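Local coordinates for protein integral membrane indolylacetylinositol arabinosyltransferase EmbC (Mycolicibacterium smegmatis, PDB 7BVE) that probably transfers arabinose units to growing arabinan chains of the mycobacterial cell wall as a membrane-embedded glycosyltransferase, at residues A[616-621]-A[647-652]; A[620-625]-A[636-641]. All coordinates share one frame; numbering follows the deposited sequence.

Contact 1. Residues A[616-621]-A[647-652]; sequences TALSFA and FTTMLL
Thr648 reaches across to the end of helix 602-619 and donates a hydrogen bond from its hydroxyl to the carbonyl of Ala617, OG1 to O 3.0 Å. The donor stands above the carbonyl plane, 42° out of it, rather than on a lone pair. It gets there because OG1 lies anti to the backbone N of Thr648 (chi1 179°). The backbones are close here, CA of Ala617 lying 4.6 Å from CA of Thr648, as the small alanine allows. The aromatic part is a T-shaped pair: Phe647 presents its edge to the face of Phe620, the planes at 84° and the centroids 5.7 Å apart. CB of Phe647 also lies over that face. Aliphatic packing centres on Leu651, whose CB meets CB of Ala617 at 3.7 Å, while its CD1 touches both CG2 of Thr616 and CD2 of Phe620, each 3.9 Å away. The hydroxyl of Thr616 turns back to Val612 in its own helix. The pairing joins the last turn of helix 602-619 to the first turns of helix 647-668. Helix 517-539 packs against Thr616 and Phe620, and Trp498 of the second subunit against Ala617, Thr648 and Leu652.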
ATOM      1  N   THR A 616     -10.148  18.573  -7.369  1.00 15.07           N
ATOM      2  CA  THR A 616     -11.492  18.298  -6.871  1.00 15.07           C
ATOM      3  C   THR A 616     -12.040  16.998  -7.453  1.00 15.07           C
ATOM      4  O   THR A 616     -12.755  16.264  -6.767  1.00 15.07           O
ATOM      5  CB  THR A 616     -12.399  19.480  -7.191  1.00 15.07           C
ATOM      6  OG1 THR A 616     -11.780  20.672  -6.704  1.00 15.07           O
ATOM      7  CG2 THR A 616     -13.727  19.343  -6.499  1.00 15.07           C
ATOM      8  N   ALA A 617     -11.693  16.687  -8.707  1.00 15.07           N
ATOM      9  CA  ALA A 617     -12.029  15.390  -9.287  1.00 15.07           C
ATOM     10  C   ALA A 617     -11.315  14.256  -8.572  1.00 15.07           C
ATOM     11  O   ALA A 617     -11.881  13.179  -8.377  1.00 15.07           O
ATOM     12  CB  ALA A 617     -11.662  15.366 -10.764  1.00 15.07           C
ATOM     13  N   LEU A 618     -10.057  14.476  -8.192  1.00 15.07           N
ATOM     14  CA  LEU A 618      -9.289  13.430  -7.530  1.00 15.07           C
ATOM     15  C   LEU A 618      -9.765  13.196  -6.100  1.00 15.07           C
ATOM     16  O   LEU A 618      -9.579  12.103  -5.558  1.00 15.07           O
ATOM     17  CB  LEU A 618      -7.806  13.794  -7.568  1.00 15.07           C
ATOM     18  CG  LEU A 618      -6.760  12.811  -7.064  1.00 15.07           C
ATOM     19  CD1 LEU A 618      -6.820  11.540  -7.863  1.00 15.07           C
ATOM     20  CD2 LEU A 618      -5.400  13.438  -7.183  1.00 15.07           C
ATOM     21  N   SER A 619     -10.405  14.194  -5.485  1.00 15.07           N
ATOM     22  CA  SER A 619     -10.920  14.025  -4.128  1.00 15.07           C
ATOM     23  C   SER A 619     -12.120  13.087  -4.056  1.00 15.07           C
ATOM     24  O   SER A 619     -12.238  12.326  -3.096  1.00 15.07           O
ATOM     25  CB  SER A 619     -11.305  15.377  -3.555  1.00 15.07           C
ATOM     26  OG  SER A 619     -10.181  16.226  -3.523  1.00 15.07           O
ATOM     27  N   PHE A 620     -13.019  13.122  -5.042  1.00 15.07           N
ATOM     28  CA  PHE A 620     -14.268  12.366  -5.018  1.00 15.07           C
ATOM     29  C   PHE A 620     -14.127  10.923  -5.472  1.00 15.07           C
ATOM     30  O   PHE A 620     -15.141  10.277  -5.746  1.00 15.07           O
ATOM     31  CB  PHE A 620     -15.328  13.043  -5.879  1.00 15.07           C
ATOM     32  CG  PHE A 620     -16.031  14.160  -5.202  1.00 15.07           C
ATOM     33  CD1 PHE A 620     -17.062  13.892  -4.321  1.00 15.07           C
ATOM     34  CD2 PHE A 620     -15.692  15.468  -5.441  1.00 15.07           C
ATOM     35  CE1 PHE A 620     -17.725  14.901  -3.687  1.00 15.07           C
ATOM     36  CE2 PHE A 620     -16.354  16.487  -4.805  1.00 15.07           C
ATOM     37  CZ  PHE A 620     -17.377  16.197  -3.928  1.00 15.07           C
ATOM     38  N   ALA A 621     -12.914  10.391  -5.538  1.00 15.07           N
ATOM     39  CA  ALA A 621     -12.689   9.029  -6.010  1.00 15.07           C
ATOM     40  C   ALA A 621     -12.617   8.047  -4.857  1.00 15.07           C
ATOM     41  O   ALA A 621     -11.851   7.088  -4.897  1.00 15.07           O
ATOM     42  CB  ALA A 621     -11.423   8.966  -6.847  1.00 15.07           C
ATOM     43  N   PHE A 647     -19.176  11.634  -9.732  1.00 15.07           N
ATOM     44  CA  PHE A 647     -18.774  13.032  -9.673  1.00 15.07           C
ATOM     45  C   PHE A 647     -17.371  13.221 -10.225  1.00 15.07           C
ATOM     46  O   PHE A 647     -17.047  14.288 -10.760  1.00 15.07           O
ATOM     47  CB  PHE A 647     -18.848  13.552  -8.239  1.00 15.07           C
ATOM     48  CG  PHE A 647     -20.246  13.705  -7.700  1.00 15.07           C
ATOM     49  CD1 PHE A 647     -21.350  13.658  -8.532  1.00 15.07           C
ATOM     50  CD2 PHE A 647     -20.447  13.920  -6.353  1.00 15.07           C
ATOM     51  CE1 PHE A 647     -22.618  13.799  -8.023  1.00 15.07           C
ATOM     52  CE2 PHE A 647     -21.712  14.064  -5.843  1.00 15.07           C
ATOM     53  CZ  PHE A 647     -22.796  14.003  -6.680  1.00 15.07           C
ATOM     54  N   THR A 648     -16.542  12.183 -10.135  1.00 15.07           N
ATOM     55  CA  THR A 648     -15.152  12.301 -10.543  1.00 15.07           C
ATOM     56  C   THR A 648     -15.013  12.360 -12.064  1.00 15.07           C
ATOM     57  O   THR A 648     -14.171  13.103 -12.581  1.00 15.07           O
ATOM     58  CB  THR A 648     -14.341  11.162  -9.914  1.00 15.07           C
ATOM     59  OG1 THR A 648     -12.977  11.244 -10.322  1.00 15.07           O
ATOM     60  CG2 THR A 648     -14.901   9.800 -10.241  1.00 15.07           C
ATOM     61  N   THR A 649     -15.889  11.675 -12.803  1.00 15.07           N
ATOM     62  CA  THR A 649     -15.821  11.737 -14.261  1.00 15.07           C
ATOM     63  C   THR A 649     -16.377  13.052 -14.788  1.00 15.07           C
ATOM     64  O   THR A 649     -15.861  13.600 -15.769  1.00 15.07           O
ATOM     65  CB  THR A 649     -16.575  10.567 -14.875  1.00 15.07           C
ATOM     66  OG1 THR A 649     -17.964  10.693 -14.567  1.00 15.07           O
ATOM     67  CG2 THR A 649     -16.066   9.266 -14.306  1.00 15.07           C
ATOM     68  N   MET A 650     -17.412  13.581 -14.136  1.00 15.47           N
ATOM     69  CA  MET A 650     -17.954  14.884 -14.506  1.00 15.47           C
ATOM     70  C   MET A 650     -16.944  15.995 -14.254  1.00 15.47           C
ATOM     71  O   MET A 650     -16.759  16.887 -15.095  1.00 15.47           O
ATOM     72  CB  MET A 650     -19.231  15.146 -13.718  1.00 15.47           C
ATOM     73  CG  MET A 650     -20.355  14.173 -13.994  1.00 15.47           C
ATOM     74  SD  MET A 650     -21.743  14.473 -12.885  1.00 15.47           S
ATOM     75  CE  MET A 650     -22.836  13.129 -13.307  1.00 15.47           C
ATOM     76  N   LEU A 651     -16.258  15.944 -13.111  1.00 15.07           N
ATOM     77  CA  LEU A 651     -15.260  16.965 -12.823  1.00 15.07           C
ATOM     78  C   LEU A 651     -14.019  16.811 -13.696  1.00 15.07           C
ATOM     79  O   LEU A 651     -13.394  17.817 -14.052  1.00 15.07           O
ATOM     80  CB  LEU A 651     -14.910  16.931 -11.341  1.00 15.07           C
ATOM     81  CG  LEU A 651     -15.988  17.427 -10.380  1.00 15.07           C
ATOM     82  CD1 LEU A 651     -15.645  17.037  -8.976  1.00 15.07           C
ATOM     83  CD2 LEU A 651     -16.109  18.930 -10.472  1.00 15.07           C
ATOM     84  N   LEU A 652     -13.675  15.581 -14.097  1.00 15.07           N
ATOM     85  CA  LEU A 652     -12.576  15.397 -15.044  1.00 15.07           C
ATOM     86  C   LEU A 652     -12.926  15.946 -16.423  1.00 15.07           C
ATOM     87  O   LEU A 652     -12.073  16.543 -17.093  1.00 15.07           O
ATOM     88  CB  LEU A 652     -12.212  13.920 -15.139  1.00 15.07           C
ATOM     89  CG  LEU A 652     -10.996  13.580 -15.993  1.00 15.07           C
ATOM     90  CD1 LEU A 652      -9.745  14.116 -15.351  1.00 15.07           C
ATOM     91  CD2 LEU A 652     -10.892  12.096 -16.206  1.00 15.07           C
TER

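Contact 2. Residues A[620-625]-A[636-641]; sequences FATVNG and WSNSFP
From Asn624 opposite Ser637, with CA atoms 4.4 Å apart, to Phe620 opposite Pro641, the two segments run antiparallel without forming regular strands. One hydrogen bond joins them: Asn624 N donates to Trp636 O at 3.0 Å, with an N-H...O angle of 156°. Beside it, CA of Ser637 directs a CH...O contact at Asn624 O (3.6 Å). Phe640 lays one ring face over the peptide between Ala621 and Thr622, the Ala621 carbonyl carbon standing 3.8 Å above the plane, nearer the ring's outer atoms than its centre. Pro641 packs by two ring atoms: CD lies against Thr622 O, and CG comes to the edge of the Phe620 ring, 4.0 Å from CD1. Val623 sends CG1, anti to its carbonyl carbon (chi1 -66°), against the Ser639 backbone, 3.6 Å from N. Asn624 touches Trp636 O with CB, while ND2 bonds to Pro635 O; the hydroxyl of Thr622 likewise bonds outside, to Gly515 O. The pairing joins two parts of the irregular connection between helices 602-619 and 647-668, beside helix 688-710, whose Phe699 packs on Asn624 and Trp636. With a single conventional hydrogen bond, the segments owe their fit largely to ring and aliphatic groups against peptide backbone.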
ATOM      1  N   PHE A 620     -13.019  13.122  -5.042  1.00 15.07           N
ATOM      2  CA  PHE A 620     -14.268  12.366  -5.018  1.00 15.07           C
ATOM      3  C   PHE A 620     -14.127  10.923  -5.472  1.00 15.07           C
ATOM      4  O   PHE A 620     -15.141  10.277  -5.746  1.00 15.07           O
ATOM      5  CB  PHE A 620     -15.328  13.043  -5.879  1.00 15.07           C
ATOM      6  CG  PHE A 620     -16.031  14.160  -5.202  1.00 15.07           C
ATOM      7  CD1 PHE A 620     -17.062  13.892  -4.321  1.00 15.07           C
ATOM      8  CD2 PHE A 620     -15.692  15.468  -5.441  1.00 15.07           C
ATOM      9  CE1 PHE A 620     -17.725  14.901  -3.687  1.00 15.07           C
ATOM     10  CE2 PHE A 620     -16.354  16.487  -4.805  1.00 15.07           C
ATOM     11  CZ  PHE A 620     -17.377  16.197  -3.928  1.00 15.07           C
ATOM     12  N   ALA A 621     -12.914  10.391  -5.538  1.00 15.07           N
ATOM     13  CA  ALA A 621     -12.689   9.029  -6.010  1.00 15.07           C
ATOM     14  C   ALA A 621     -12.617   8.047  -4.857  1.00 15.07           C
ATOM     15  O   ALA A 621     -11.851   7.088  -4.897  1.00 15.07           O
ATOM     16  CB  ALA A 621     -11.423   8.966  -6.847  1.00 15.07           C
ATOM     17  N   THR A 622     -13.401   8.281  -3.809  1.00 15.07           N
ATOM     18  CA  THR A 622     -13.387   7.469  -2.605  1.00 15.07           C
ATOM     19  C   THR A 622     -14.778   7.509  -1.988  1.00 15.07           C
ATOM     20  O   THR A 622     -15.736   7.950  -2.621  1.00 15.07           O
ATOM     21  CB  THR A 622     -12.295   7.967  -1.659  1.00 15.07           C
ATOM     22  OG1 THR A 622     -12.276   7.168  -0.476  1.00 15.07           O
ATOM     23  CG2 THR A 622     -12.514   9.411  -1.312  1.00 15.07           C
ATOM     24  N   VAL A 623     -14.892   7.054  -0.747  1.00 15.07           N
ATOM     25  CA  VAL A 623     -16.169   6.962  -0.059  1.00 15.07           C
ATOM     26  C   VAL A 623     -16.356   8.163   0.856  1.00 15.07           C
ATOM     27  O   VAL A 623     -15.415   8.876   1.198  1.00 15.07           O
ATOM     28  CB  VAL A 623     -16.274   5.651   0.737  1.00 15.07           C
ATOM     29  CG1 VAL A 623     -16.287   4.488  -0.196  1.00 15.07           C
ATOM     30  CG2 VAL A 623     -15.115   5.530   1.681  1.00 15.07           C
ATOM     31  N   ASN A 624     -17.597   8.387   1.268  1.00 15.07           N
ATOM     32  CA  ASN A 624     -17.929   9.417   2.251  1.00 15.07           C
ATOM     33  C   ASN A 624     -17.919   8.821   3.657  1.00 15.07           C
ATOM     34  O   ASN A 624     -18.882   8.914   4.405  1.00 15.07           O
ATOM     35  CB  ASN A 624     -19.292  10.019   1.933  1.00 15.07           C
ATOM     36  CG  ASN A 624     -19.583  11.268   2.711  1.00 15.07           C
ATOM     37  OD1 ASN A 624     -18.672  12.017   3.043  1.00 15.07           O
ATOM     38  ND2 ASN A 624     -20.837  11.467   3.072  1.00 15.07           N
ATOM     39  N   GLY A 625     -16.809   8.193   4.018  1.00 15.07           N
ATOM     40  CA  GLY A 625     -16.733   7.390   5.222  1.00 15.07           C
ATOM     41  C   GLY A 625     -16.217   8.179   6.411  1.00 15.07           C
ATOM     42  O   GLY A 625     -15.268   8.950   6.294  1.00 15.07           O
ATOM     43  N   TRP A 636     -23.723   7.834   0.834  1.00 15.07           N
ATOM     44  CA  TRP A 636     -22.538   7.350   0.120  1.00 15.07           C
ATOM     45  C   TRP A 636     -21.399   6.979   1.057  1.00 15.07           C
ATOM     46  O   TRP A 636     -20.231   7.142   0.720  1.00 15.07           O
ATOM     47  CB  TRP A 636     -22.025   8.335  -0.932  1.00 15.07           C
ATOM     48  CG  TRP A 636     -22.988   8.650  -2.009  1.00 15.07           C
ATOM     49  CD1 TRP A 636     -23.498   7.785  -2.916  1.00 15.07           C
ATOM     50  CD2 TRP A 636     -23.427   9.949  -2.407  1.00 15.07           C
ATOM     51  NE1 TRP A 636     -24.310   8.445  -3.794  1.00 15.07           N
ATOM     52  CE2 TRP A 636     -24.271   9.781  -3.510  1.00 15.07           C
ATOM     53  CE3 TRP A 636     -23.217  11.236  -1.911  1.00 15.07           C
ATOM     54  CZ2 TRP A 636     -24.904  10.847  -4.128  1.00 15.07           C
ATOM     55  CZ3 TRP A 636     -23.845  12.286  -2.525  1.00 15.07           C
ATOM     56  CH2 TRP A 636     -24.675  12.090  -3.620  1.00 15.07           C
ATOM     57  N   SER A 637     -21.727   6.433   2.223  1.00 15.07           N
ATOM     58  CA  SER A 637     -20.718   6.099   3.214  1.00 15.07           C
ATOM     59  C   SER A 637     -19.986   4.802   2.909  1.00 15.07           C
ATOM     60  O   SER A 637     -19.042   4.463   3.625  1.00 15.07           O
ATOM     61  CB  SER A 637     -21.373   6.028   4.584  1.00 15.07           C
ATOM     62  OG  SER A 637     -22.341   5.002   4.640  1.00 15.07           O
ATOM     63  N   ASN A 638     -20.396   4.076   1.875  1.00 15.07           N
ATOM     64  CA  ASN A 638     -19.760   2.820   1.508  1.00 15.07           C
ATOM     65  C   ASN A 638     -19.555   2.691   0.006  1.00 15.07           C
ATOM     66  O   ASN A 638     -19.182   1.610  -0.459  1.00 15.07           O
ATOM     67  CB  ASN A 638     -20.587   1.638   2.006  1.00 15.07           C
ATOM     68  CG  ASN A 638     -20.534   1.481   3.507  1.00 15.07           C
ATOM     69  OD1 ASN A 638     -19.475   1.599   4.117  1.00 15.07           O
ATOM     70  ND2 ASN A 638     -21.682   1.208   4.114  1.00 15.07           N
ATOM     71  N   SER A 639     -19.788   3.749  -0.766  1.00 15.07           N
ATOM     72  CA  SER A 639     -19.674   3.703  -2.212  1.00 15.07           C
ATOM     73  C   SER A 639     -19.234   5.072  -2.698  1.00 15.07           C
ATOM     74  O   SER A 639     -19.173   6.027  -1.928  1.00 15.07           O
ATOM     75  CB  SER A 639     -20.993   3.277  -2.852  1.00 15.07           C
ATOM     76  OG  SER A 639     -22.016   4.209  -2.575  1.00 15.07           O
ATOM     77  N   PHE A 640     -18.918   5.163  -3.986  1.00 15.07           N
ATOM     78  CA  PHE A 640     -18.465   6.435  -4.530  1.00 15.07           C
ATOM     79  C   PHE A 640     -19.665   7.354  -4.728  1.00 15.07           C
ATOM     80  O   PHE A 640     -20.750   6.880  -5.064  1.00 15.07           O
ATOM     81  CB  PHE A 640     -17.748   6.287  -5.878  1.00 15.07           C
ATOM     82  CG  PHE A 640     -16.387   5.632  -5.822  1.00 15.07           C
ATOM     83  CD1 PHE A 640     -15.855   5.124  -4.651  1.00 15.07           C
ATOM     84  CD2 PHE A 640     -15.596   5.629  -6.954  1.00 15.07           C
ATOM     85  CE1 PHE A 640     -14.607   4.547  -4.636  1.00 15.07           C
ATOM     86  CE2 PHE A 640     -14.343   5.070  -6.937  1.00 15.07           C
ATOM     87  CZ  PHE A 640     -13.849   4.531  -5.777  1.00 15.07           C
ATOM     88  N   PRO A 641     -19.505   8.661  -4.525  1.00 15.07           N
ATOM     89  CA  PRO A 641     -20.605   9.590  -4.802  1.00 15.07           C
ATOM     90  C   PRO A 641     -20.924   9.660  -6.285  1.00 15.07           C
ATOM     91  O   PRO A 641     -20.037   9.839  -7.119  1.00 15.07           O
ATOM     92  CB  PRO A 641     -20.071  10.925  -4.276  1.00 15.07           C
ATOM     93  CG  PRO A 641     -19.078  10.551  -3.270  1.00 15.07           C
ATOM     94  CD  PRO A 641     -18.426   9.323  -3.782  1.00 15.07           C
TER

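How the contacts relate
Contact 1 closes the connection between helices 602-619 and 647-668 at its two ends, and contact 2 pairs two parts of the same connection further in; their centres are 11 Å apart. They share Phe620 and Ala621, where the chain leaves the first helix. The Phe620 ring serves both, by its face in one and its edge in the other. A probable backbone hydrogen bond, Phe647 N to Pro641 O at 3.3 Å, ties the second segments together, and the Phe647 ring also packs against Trp636, CZ to CH2 at 4.1 Å. Neither includes a residue of the observed ethambutol pocket.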